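Local coordinates for protein pectate lyase II (Xanthomonas campestris pv. campestris, PDB 2QY1) that probably cleaves the pectate of plant cell walls by beta-elimination, as a secreted lyase of polysaccharide lyase family 1, at residues A[214-218]-A[298-302]; A[231-236]-A[254-260]; A[240-246]-A[264-270]. The protein carries 2 engineered substitutions. One frame throughout, in Å; residues are numbered along the deposited sequence.

Interaction 1: residues A[214-218]-A[298-302]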
loop_
_atom_site.group_PDB
_atom_site.type_symbol
_atom_site.label_atom_id
_atom_site.label_comp_id
_atom_site.label_asym_id
_atom_site.label_seq_id
_atom_site.Cartn_x
_atom_site.Cartn_y
_atom_site.Cartn_z
ATOM N N GLY A 214 5.683 13.185 7.106
ATOM C CA GLY A 214 4.228 13.250 6.973
ATOM C C GLY A 214 3.435 12.700 8.144
ATOM O O GLY A 214 3.991 12.380 9.200
ATOM N N LEU A 215 2.122 12.600 7.948
ATOM C CA LEU A 215 1.222 12.068 8.962
ATOM C C LEU A 215 0.455 10.888 8.402
ATOM O O LEU A 215 0.065 10.888 7.232
ATOM C CB LEU A 215 0.238 13.143 9.440
ATOM C CG LEU A 215 0.807 14.461 9.976
ATOM C CD1 LEU A 215 -0.308 15.475 10.183
ATOM C CD2 LEU A 215 1.596 14.251 11.264
ATOM N N SER A 216 0.246 9.877 9.240
ATOM C CA SER A 216 -0.550 8.727 8.846
ATOM C C SER A 216 -1.521 8.311 9.943
ATOM O O SER A 216 -1.316 8.601 11.129
ATOM C CB SER A 216 0.343 7.547 8.442
ATOM O OG SER A 216 0.911 6.921 9.578
ATOM N N HIS A 217 -2.585 7.641 9.521
ATOM C CA HIS A 217 -3.538 7.040 10.431
ATOM C C HIS A 217 -3.655 5.573 10.033
ATOM O O HIS A 217 -4.142 5.249 8.950
ATOM C CB HIS A 217 -4.880 7.765 10.342
ATOM C CG HIS A 217 -5.894 7.306 11.342
ATOM N ND1 HIS A 217 -7.248 7.452 11.139
ATOM C CD2 HIS A 217 -5.758 6.705 12.548
ATOM C CE1 HIS A 217 -7.903 6.969 12.180
ATOM N NE2 HIS A 217 -7.022 6.505 13.047
ATOM N N ILE A 218 -3.166 4.702 10.908
ATOM C CA ILE A 218 -3.104 3.267 10.652
ATOM C C ILE A 218 -4.029 2.569 11.650
ATOM O O ILE A 218 -3.678 2.415 12.818
ATOM C CB ILE A 218 -1.635 2.749 10.768
ATOM C CG1 ILE A 218 -0.732 3.476 9.761
ATOM C CG2 ILE A 218 -1.555 1.227 10.577
ATOM C CD1 ILE A 218 0.759 3.445 10.104
ATOM N N PHE A 298 -0.717 12.841 18.209
ATOM C CA PHE A 298 -1.022 13.249 16.841
ATOM C C PHE A 298 -1.288 14.759 16.824
ATOM O O PHE A 298 -2.189 15.235 17.516
ATOM C CB PHE A 298 -2.213 12.460 16.302
ATOM C CG PHE A 298 -2.318 12.470 14.807
ATOM C CD1 PHE A 298 -1.485 11.669 14.027
ATOM C CD2 PHE A 298 -3.259 13.271 14.172
ATOM C CE1 PHE A 298 -1.585 11.675 12.638
ATOM C CE2 PHE A 298 -3.366 13.285 12.783
ATOM C CZ PHE A 298 -2.528 12.485 12.018
ATOM N N PRO A 299 -0.491 15.514 16.040
ATOM C CA PRO A 299 -0.370 16.971 16.198
ATOM C C PRO A 299 -1.571 17.805 15.734
ATOM O O PRO A 299 -1.663 18.984 16.079
ATOM C CB PRO A 299 0.861 17.306 15.352
ATOM C CG PRO A 299 0.872 16.262 14.290
ATOM C CD PRO A 299 0.344 15.009 14.932
ATOM N N GLU A 300 -2.475 17.203 14.964
ATOM C CA GLU A 300 -3.624 17.933 14.429
ATOM C C GLU A 300 -4.860 17.054 14.266
ATOM O O GLU A 300 -4.782 15.827 14.357
ATOM C CB GLU A 300 -3.266 18.591 13.089
ATOM C CG GLU A 300 -2.959 17.604 11.964
ATOM C CD GLU A 300 -2.558 18.292 10.672
ATOM O OE1 GLU A 300 -2.997 17.835 9.597
ATOM O OE2 GLU A 300 -1.805 19.287 10.728
ATOM N N SER A 301 -5.999 17.696 14.024
ATOM C CA SER A 301 -7.229 16.986 13.709
ATOM C C SER A 301 -7.048 16.211 12.407
ATOM O O SER A 301 -6.416 16.701 11.467
ATOM C CB SER A 301 -8.397 17.967 13.587
ATOM O OG SER A 301 -9.596 17.296 13.238
ATOM N N LEU A 302 -7.587 14.995 12.368
ATOM C CA LEU A 302 -7.580 14.187 11.152
ATOM C C LEU A 302 -8.409 14.862 10.067
ATOM O O LEU A 302 -8.076 14.787 8.883
ATOM C CB LEU A 302 -8.105 12.776 11.434
ATOM C CG LEU A 302 -7.178 11.840 12.214
ATOM C CD1 LEU A 302 -7.969 10.697 12.830
ATOM C CD2 LEU A 302 -6.058 11.299 11.326
#

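Interaction 2: residues A[231-236]-A[254-260]. With PO4 (phosphate ion), chain C.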
loop_
_atom_site.group_PDB
_atom_site.type_symbol
_atom_site.label_atom_id
_atom_site.label_comp_id
_atom_site.label_asym_id
_atom_site.label_seq_id
_atom_site.Cartn_x
_atom_site.Cartn_y
_atom_site.Cartn_z
ATOM N N ILE A 231 5.129 -1.726 11.354
ATOM C CA ILE A 231 5.026 -0.287 11.133
ATOM C C ILE A 231 6.359 0.354 11.507
ATOM O O ILE A 231 6.785 0.291 12.663
ATOM C CB ILE A 231 3.882 0.343 11.969
ATOM C CG1 ILE A 231 2.534 -0.294 11.610
ATOM C CG2 ILE A 231 3.835 1.860 11.773
ATOM C CD1 ILE A 231 1.479 -0.177 12.702
ATOM N N ASN A 232 7.012 0.957 10.520
ATOM C CA ASN A 232 8.307 1.597 10.723
ATOM C C ASN A 232 8.213 3.092 10.421
ATOM O O ASN A 232 8.215 3.499 9.257
ATOM C CB ASN A 232 9.374 0.922 9.849
ATOM C CG ASN A 232 10.794 1.246 10.286
ATOM O OD1 ASN A 232 11.017 1.941 11.279
ATOM N ND2 ASN A 232 11.765 0.733 9.541
ATOM N N VAL A 233 8.118 3.898 11.477
ATOM C CA VAL A 233 7.921 5.341 11.341
ATOM C C VAL A 233 9.257 6.065 11.479
ATOM O O VAL A 233 9.966 5.884 12.465
ATOM C CB VAL A 233 6.910 5.885 12.380
ATOM C CG1 VAL A 233 6.488 7.295 12.016
ATOM C CG2 VAL A 233 5.683 4.985 12.461
ATOM N N ARG A 234 9.585 6.894 10.493
ATOM C CA ARG A 234 10.926 7.467 10.367
ATOM C C ARG A 234 10.894 8.923 9.910
ATOM O O ARG A 234 9.861 9.417 9.453
ATOM C CB ARG A 234 11.751 6.633 9.377
ATOM C CG ARG A 234 12.101 5.231 9.869
ATOM C CD ARG A 234 12.171 4.229 8.727
ATOM N NE ARG A 234 13.396 4.369 7.942
ATOM C CZ ARG A 234 13.926 3.408 7.188
ATOM N NH1 ARG A 234 13.353 2.213 7.112
ATOM N NH2 ARG A 234 15.047 3.641 6.516
ATOM N N MET A 235 12.036 9.598 10.046
ATOM C CA MET A 235 12.235 10.972 9.557
ATOM C C MET A 235 11.202 11.993 10.052
ATOM O O MET A 235 10.699 12.809 9.274
ATOM C CB MET A 235 12.321 10.997 8.022
ATOM C CG MET A 235 13.534 10.285 7.430
ATOM S SD MET A 235 15.121 10.758 8.162
ATOM C CE MET A 235 15.175 12.521 7.835
ATOM N N GLY A 236 10.889 11.945 11.343
ATOM C CA GLY A 236 9.958 12.898 11.945
ATOM C C GLY A 236 8.491 12.654 11.635
ATOM O O GLY A 236 7.627 13.418 12.069
ATOM N N THR A 254 7.941 0.254 15.311
ATOM C CA THR A 254 9.352 0.591 15.475
ATOM C C THR A 254 9.736 1.843 14.688
ATOM O O THR A 254 8.972 2.322 13.849
ATOM C CB THR A 254 10.273 -0.601 15.070
ATOM O OG1 THR A 254 11.644 -0.274 15.335
ATOM C CG2 THR A 254 10.111 -0.959 13.586
ATOM N N SER A 255 10.914 2.376 14.999
ATOM C CA SER A 255 11.565 3.386 14.178
ATOM C C SER A 255 13.032 3.005 14.037
ATOM O O SER A 255 13.759 2.976 15.027
ATOM C CB SER A 255 11.445 4.768 14.809
ATOM O OG SER A 255 12.087 5.730 13.993
ATOM N N ARG A 256 13.464 2.708 12.813
ATOM C CA ARG A 256 14.830 2.229 12.580
ATOM C C ARG A 256 15.362 2.533 11.179
ATOM O O ARG A 256 14.595 2.617 10.220
ATOM C CB ARG A 256 14.926 0.721 12.861
ATOM C CG ARG A 256 13.963 -0.147 12.042
ATOM C CD ARG A 256 14.092 -1.616 12.408
ATOM N NE ARG A 256 13.801 -1.849 13.822
ATOM C CZ ARG A 256 14.154 -2.938 14.498
ATOM N NH1 ARG A 256 14.821 -3.917 13.900
ATOM N NH2 ARG A 256 13.840 -3.047 15.784
ATOM N N ASP A 257 16.682 2.703 11.095
ATOM C CA ASP A 257 17.440 2.784 9.829
ATOM C C ASP A 257 17.393 4.118 9.072
ATOM O O ASP A 257 17.931 4.227 7.964
ATOM C CB ASP A 257 17.106 1.605 8.902
ATOM C CG ASP A 257 17.543 0.271 9.480
ATOM O OD1 ASP A 257 18.707 0.159 9.915
ATOM O OD2 ASP A 257 16.722 -0.670 9.499
ATOM N N SER A 258 16.766 5.125 9.677
ATOM C CA SER A 258 16.838 6.496 9.174
ATOM C C SER A 258 17.747 7.355 10.049
ATOM O O SER A 258 18.036 7.001 11.195
ATOM C CB SER A 258 15.445 7.123 9.081
ATOM O OG SER A 258 14.809 6.771 7.866
ATOM N N SER A 259 18.193 8.483 9.499
ATOM C CA SER A 259 19.037 9.433 10.227
ATOM C C SER A 259 18.315 10.040 11.431
ATOM O O SER A 259 18.951 10.423 12.414
ATOM C CB SER A 259 19.529 10.540 9.291
ATOM O OG SER A 259 18.442 11.193 8.658
ATOM N N GLU A 260 16.988 10.122 11.340
ATOM C CA GLU A 260 16.152 10.647 12.422
ATOM C C GLU A 260 14.924 9.769 12.634
ATOM O O GLU A 260 14.356 9.241 11.676
ATOM C CB GLU A 260 15.726 12.085 12.123
ATOM C CG GLU A 260 16.845 13.107 12.276
ATOM C CD GLU A 260 16.516 14.442 11.638
ATOM O OE1 GLU A 260 15.968 14.456 10.514
ATOM O OE2 GLU A 260 16.815 15.480 12.261
HETATM P P PO4 C . 15.897 0.092 5.354
HETATM O O1 PO4 C . 14.628 -0.080 6.154
HETATM O O2 PO4 C . 15.801 -0.695 4.067
HETATM O O3 PO4 C . 17.066 -0.429 6.163
HETATM O O4 PO4 C . 16.110 1.556 5.034
#

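Interaction 3: residues A[240-246]-A[264-270]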
loop_
_atom_site.group_PDB
_atom_site.type_symbol
_atom_site.label_atom_id
_atom_site.label_comp_id
_atom_site.label_asym_id
_atom_site.label_seq_id
_atom_site.Cartn_x
_atom_site.Cartn_y
_atom_site.Cartn_z
ATOM N N LYS A 240 -0.707 7.812 13.825
ATOM C CA LYS A 240 -1.756 7.450 14.767
ATOM C C LYS A 240 -2.095 5.980 14.526
ATOM O O LYS A 240 -2.704 5.630 13.512
ATOM C CB LYS A 240 -2.991 8.344 14.597
ATOM C CG LYS A 240 -4.087 8.070 15.617
ATOM C CD LYS A 240 -5.254 9.039 15.474
ATOM C CE LYS A 240 -6.294 8.808 16.561
ATOM N NZ LYS A 240 -5.813 9.203 17.918
ATOM N N ILE A 241 -1.675 5.129 15.459
ATOM C CA ILE A 241 -1.835 3.681 15.336
ATOM C C ILE A 241 -2.937 3.217 16.288
ATOM O O ILE A 241 -2.747 3.180 17.505
ATOM C CB ILE A 241 -0.498 2.939 15.608
ATOM C CG1 ILE A 241 0.599 3.458 14.667
ATOM C CG2 ILE A 241 -0.674 1.423 15.471
ATOM C CD1 ILE A 241 2.004 2.969 14.996
ATOM N N GLU A 242 -4.084 2.856 15.713
ATOM C CA GLU A 242 -5.321 2.689 16.474
ATOM C C GLU A 242 -6.057 1.389 16.146
ATOM O O GLU A 242 -6.261 1.063 14.980
ATOM C CB GLU A 242 -6.233 3.893 16.205
ATOM C CG GLU A 242 -7.552 3.895 16.960
ATOM C CD GLU A 242 -8.455 5.065 16.592
ATOM O OE1 GLU A 242 -9.540 5.176 17.198
ATOM O OE2 GLU A 242 -8.092 5.869 15.703
ATOM N N SER A 243 -6.451 0.653 17.185
ATOM C CA SER A 243 -7.334 -0.515 17.048
ATOM C C SER A 243 -6.930 -1.531 15.971
ATOM O O SER A 243 -7.784 -2.075 15.263
ATOM C CB SER A 243 -8.787 -0.063 16.836
ATOM O OG SER A 243 -9.278 0.618 17.976
ATOM N N ASN A 244 -5.630 -1.779 15.847
ATOM C CA ASN A 244 -5.134 -2.831 14.969
ATOM C C ASN A 244 -5.118 -4.165 15.716
ATOM O O ASN A 244 -5.290 -4.207 16.937
ATOM C CB ASN A 244 -3.732 -2.489 14.441
ATOM C CG ASN A 244 -3.682 -1.152 13.717
ATOM O OD1 ASN A 244 -3.294 -0.135 14.292
ATOM N ND2 ASN A 244 -4.078 -1.147 12.454
ATOM N N TYR A 245 -4.922 -5.249 14.974
ATOM C CA TYR A 245 -4.808 -6.588 15.545
ATOM C C TYR A 245 -3.436 -7.137 15.165
ATOM O O TYR A 245 -3.184 -7.426 13.993
ATOM C CB TYR A 245 -5.924 -7.484 14.992
ATOM C CG TYR A 245 -6.158 -8.789 15.731
ATOM C CD1 TYR A 245 -7.316 -8.980 16.485
ATOM C CD2 TYR A 245 -5.243 -9.842 15.652
ATOM C CE1 TYR A 245 -7.552 -10.178 17.151
ATOM C CE2 TYR A 245 -5.469 -11.044 16.318
ATOM C CZ TYR A 245 -6.625 -11.204 17.065
ATOM O OH TYR A 245 -6.854 -12.385 17.727
ATOM N N PHE A 246 -2.551 -7.257 16.155
ATOM C CA PHE A 246 -1.188 -7.748 15.941
ATOM C C PHE A 246 -1.017 -9.159 16.504
ATOM O O PHE A 246 -1.393 -9.423 17.649
ATOM C CB PHE A 246 -0.163 -6.836 16.629
ATOM C CG PHE A 246 -0.127 -5.426 16.106
ATOM C CD1 PHE A 246 -0.807 -4.410 16.768
ATOM C CD2 PHE A 246 0.618 -5.105 14.969
ATOM C CE1 PHE A 246 -0.764 -3.100 16.302
ATOM C CE2 PHE A 246 0.667 -3.797 14.496
ATOM C CZ PHE A 246 -0.028 -2.792 15.162
ATOM N N TRP A 264 4.865 7.849 17.265
ATOM C CA TRP A 264 3.561 7.187 17.203
ATOM C C TRP A 264 2.616 7.532 18.351
ATOM O O TRP A 264 3.043 7.745 19.488
ATOM C CB TRP A 264 3.719 5.665 17.093
ATOM C CG TRP A 264 4.747 5.076 18.012
ATOM C CD1 TRP A 264 4.610 4.822 19.344
ATOM C CD2 TRP A 264 6.071 4.660 17.658
ATOM N NE1 TRP A 264 5.768 4.274 19.848
ATOM C CE2 TRP A 264 6.680 4.162 18.832
ATOM C CE3 TRP A 264 6.802 4.654 16.462
ATOM C CZ2 TRP A 264 7.989 3.667 18.847
ATOM C CZ3 TRP A 264 8.104 4.164 16.477
ATOM C CH2 TRP A 264 8.682 3.675 17.661
ATOM N N ASP A 265 1.328 7.587 18.019
ATOM C CA ASP A 265 0.248 7.757 18.981
ATOM C C ASP A 265 -0.540 6.446 19.001
ATOM O O ASP A 265 -1.248 6.115 18.043
ATOM C CB ASP A 265 -0.647 8.931 18.559
ATOM C CG ASP A 265 -1.556 9.424 19.677
ATOM O OD1 ASP A 265 -1.876 8.647 20.600
ATOM O OD2 ASP A 265 -1.966 10.603 19.624
ATOM N N LEU A 266 -0.389 5.697 20.090
ATOM C CA LEU A 266 -0.957 4.354 20.208
ATOM C C LEU A 266 -2.203 4.335 21.086
ATOM O O LEU A 266 -2.183 4.838 22.208
ATOM C CB LEU A 266 0.088 3.382 20.771
ATOM C CG LEU A 266 1.292 2.997 19.901
ATOM C CD1 LEU A 266 2.436 2.489 20.766
ATOM C CD2 LEU A 266 0.915 1.958 18.861
ATOM N N ILE A 267 -3.290 3.768 20.562
ATOM C CA ILE A 267 -4.527 3.594 21.332
ATOM C C ILE A 267 -5.289 2.345 20.889
ATOM O O ILE A 267 -5.421 2.080 19.690
ATOM C CB ILE A 267 -5.501 4.820 21.243
ATOM C CG1 ILE A 267 -4.786 6.130 20.879
ATOM C CG2 ILE A 267 -6.284 4.980 22.551
ATOM C CD1 ILE A 267 -4.667 6.388 19.381
ATOM N N ASN A 268 -5.774 1.583 21.869
ATOM C CA ASN A 268 -6.726 0.479 21.658
ATOM C C ASN A 268 -6.283 -0.660 20.733
ATOM O O ASN A 268 -7.122 -1.393 20.208
ATOM C CB ASN A 268 -8.094 1.022 21.203
ATOM C CG ASN A 268 -8.772 1.873 22.260
ATOM O OD1 ASN A 268 -8.546 1.702 23.460
ATOM N ND2 ASN A 268 -9.620 2.794 21.816
ATOM N N ASN A 269 -4.977 -0.819 20.544
ATOM C CA ASN A 269 -4.460 -1.903 19.709
ATOM C C ASN A 269 -4.597 -3.256 20.394
ATOM O O ASN A 269 -4.288 -3.387 21.577
ATOM C CB ASN A 269 -2.998 -1.646 19.327
ATOM C CG ASN A 269 -2.830 -0.419 18.452
ATOM O OD1 ASN A 269 -2.328 0.610 18.901
ATOM N ND2 ASN A 269 -3.257 -0.520 17.199
ATOM N N TYR A 270 -5.083 -4.250 19.654
ATOM C CA TYR A 270 -5.128 -5.623 20.147
ATOM C C TYR A 270 -3.772 -6.275 19.915
ATOM O O TYR A 270 -3.325 -6.412 18.774
ATOM C CB TYR A 270 -6.233 -6.438 19.462
ATOM C CG TYR A 270 -6.375 -7.849 20.008
ATOM C CD1 TYR A 270 -7.365 -8.161 20.944
ATOM C CD2 TYR A 270 -5.512 -8.868 19.600
ATOM C CE1 TYR A 270 -7.494 -9.454 21.454
ATOM C CE2 TYR A 270 -5.629 -10.161 20.108
ATOM C CZ TYR A 270 -6.623 -10.446 21.029
ATOM O OH TYR A 270 -6.741 -11.724 21.525
HETATM O O HOH W 1 -10.037 3.225 19.019
#

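Interaction 1: residues A[214-218]-A[298-302]
Leu-215 and His-217 of strand 215-218 face the irregular segment 298-302 at a distance spanned by side chains, with 8.3 Å between the CA atoms of Leu-215 and Phe-298 and no hydrogen bond joining the two backbones. Leu-215 uses a different carbon for each of three partners. Its CB rests 3.8 Å from CZ of Phe-298. Its CD2 slides past the ring of Pro-299, with 3.7 Å to Pro-299 CG, while CD1 lies against the end of Glu-300, 3.6 Å from Glu-300 OE1. That carboxylate also forms a long, weak ion pair with Arg-193. With CG anti to the backbone N (chi1 -161°), the Phe-298 ring reaches in over the strand until its CE1 is 3.4 Å from Ser-216 O. Farther along, Leu-302 meets His-217 at about a right angle. Its CD1 sits over one face of the imidazole in a CH-pi contact, 4.0 Å from the ring centroid and shifted toward ND1 and CE1, while CD2 packs on His-217 CB. Both ring nitrogens are hydrogen-bonded, ND1 to Tyr-304 and NE2 to Glu-242, which fixes the rotation of the imidazole beneath the leucine. Such packing belongs to the right-handed parallel beta-helix of pectate lyases: the C-terminal part of the chain returns along the coils and lays an irregular arm over outward-facing side chains of strand 215-226 and, through Phe-298, of its neighbour 238-242.

Interaction 2: residues A[231-236]-A[254-260]
The guanidinium of Arg-234 is the central flat group, with segment 254-260 meeting it both over a face and at an edge. Over one face lie the carbonyl oxygen of Arg-256 and, beyond it, CB of Asp-257; Arg-256 O stands above the group at a poor angle for any of its N-H bonds. At the edge, Arg-234 NE donates to Ser-258 OG at 2.8 Å, almost straight (174°) and in the guanidinium plane. The outer nitrogens grip a phosphate ion, probably from the crystallisation liquor, with NH1 2.8 Å from its O1 and NH2 2.8 Å from its O4. Arg-212 also lies close to this anion-binding end. Ser-258 OG is also hydrogen-bonded to Asp-184, which probably helps position the serine that orients Arg-234.

The amide of Asn-232 lies across the Arg-256 side chain at about a right angle, its plane turned 78° from that guanidinium. Arg-256 in turn donates from NE to Thr-254 OG1 at 3.1 Å, and its NH2 reaches Gly-278 O; Thr-254 OG1 is also hydrogen-bonded to Ala-287 O. Underneath is the parallel pairing of a beta-helix, one coil stacked on the next: Thr-254 N donates to Ile-231 O at 2.9 Å and Val-233 N to Thr-254 O. The ladder then gives way to a side-chain bond. Ser-255 OG, anti to its own N (chi1 180°), reaches Val-233 O at 2.6 Å. Past the strand ends, Met-235 N is held by Glu-260 O, from above the carbonyl plane. The methionine chain, bent about CB-CG and CG-SD, brings SD to 3.4 Å from Ser-259 OG and lays its CE methyl 3.4 Å from Glu-260 OE1.

Interaction 3: residues A[240-246]-A[264-270]
Tyr-270 lies alongside Tyr-245, and its atoms meet that residue and the one before it in turn. CB sits 3.5 Å from Asn-244 O, the carbonyl that accepts a hydrogen bond from Tyr-270 N. CG faces Tyr-245 CD1; CD2 then lies over the centre of the neighbouring ring, 3.4 Å from Tyr-245 CE1. CE2 is equally close to Tyr-245 CZ. At the tip, Tyr-270 OH is 3.9 Å from Tyr-245 OH. Both rings stand anti to their backbone N (chi1 -176° in Tyr-270, -165° in Tyr-245) on paired residues of a parallel bridge, which sets them side by side in an offset stack with centroids 4.2 Å apart and planes at 12°.

Beside this pair, the amides of Asn-244 and Asn-269 lie nearly coplanar and point the same way, with Asn-221 touching Asn-244 one coil earlier. This is the asparagine ladder at a turn of the parallel beta-helix, where equivalent residues of successive coils stack in register. Before the turn, strands 240-242 and 264-267 are joined by parallel backbone bonds, Ile-241 N to Asp-265 O among them. Ile-241 points to the other side of the sheet from Lys-240 and Glu-242: its CB meets Leu-266 CD2 at 3.7 Å, and its CD1 reaches Trp-264 CB at 3.8 Å. On the opposite side, the Lys-240 chain, extended to CE and then bent at its last torsion, brings NZ to 3.4 Å from Ile-267 CD1. One water ties Glu-242 OE1, Ser-243 OG and Asn-268 ND2 together; Glu-242 OE2 is hydrogen-bonded to Tyr-306.

How the interactions relate
The centres of interactions 1 and 3 lie about 13 Å apart, those of 1 and 2 about 16 Å, and those of 2 and 3 about 17 Å. Interactions 2 and 3 alternate along the chain, pairing segments 231-236 with 254-260 and 240-246 with 264-270, and both fall between the two halves of interaction 1. Strands 215-226, 238-242 and 263-267 stack in that order, one coil apart, and strand 245-255 serves both interactions 2 and 3. Ile-231 touches Ile-218 and Ile-241 inside the coils, where strand 215-218 turns the side away from segment 298-302. Interactions 2 and 3 join successive coils by strand pairing, while segment 298-302 returns to cover an earlier strand.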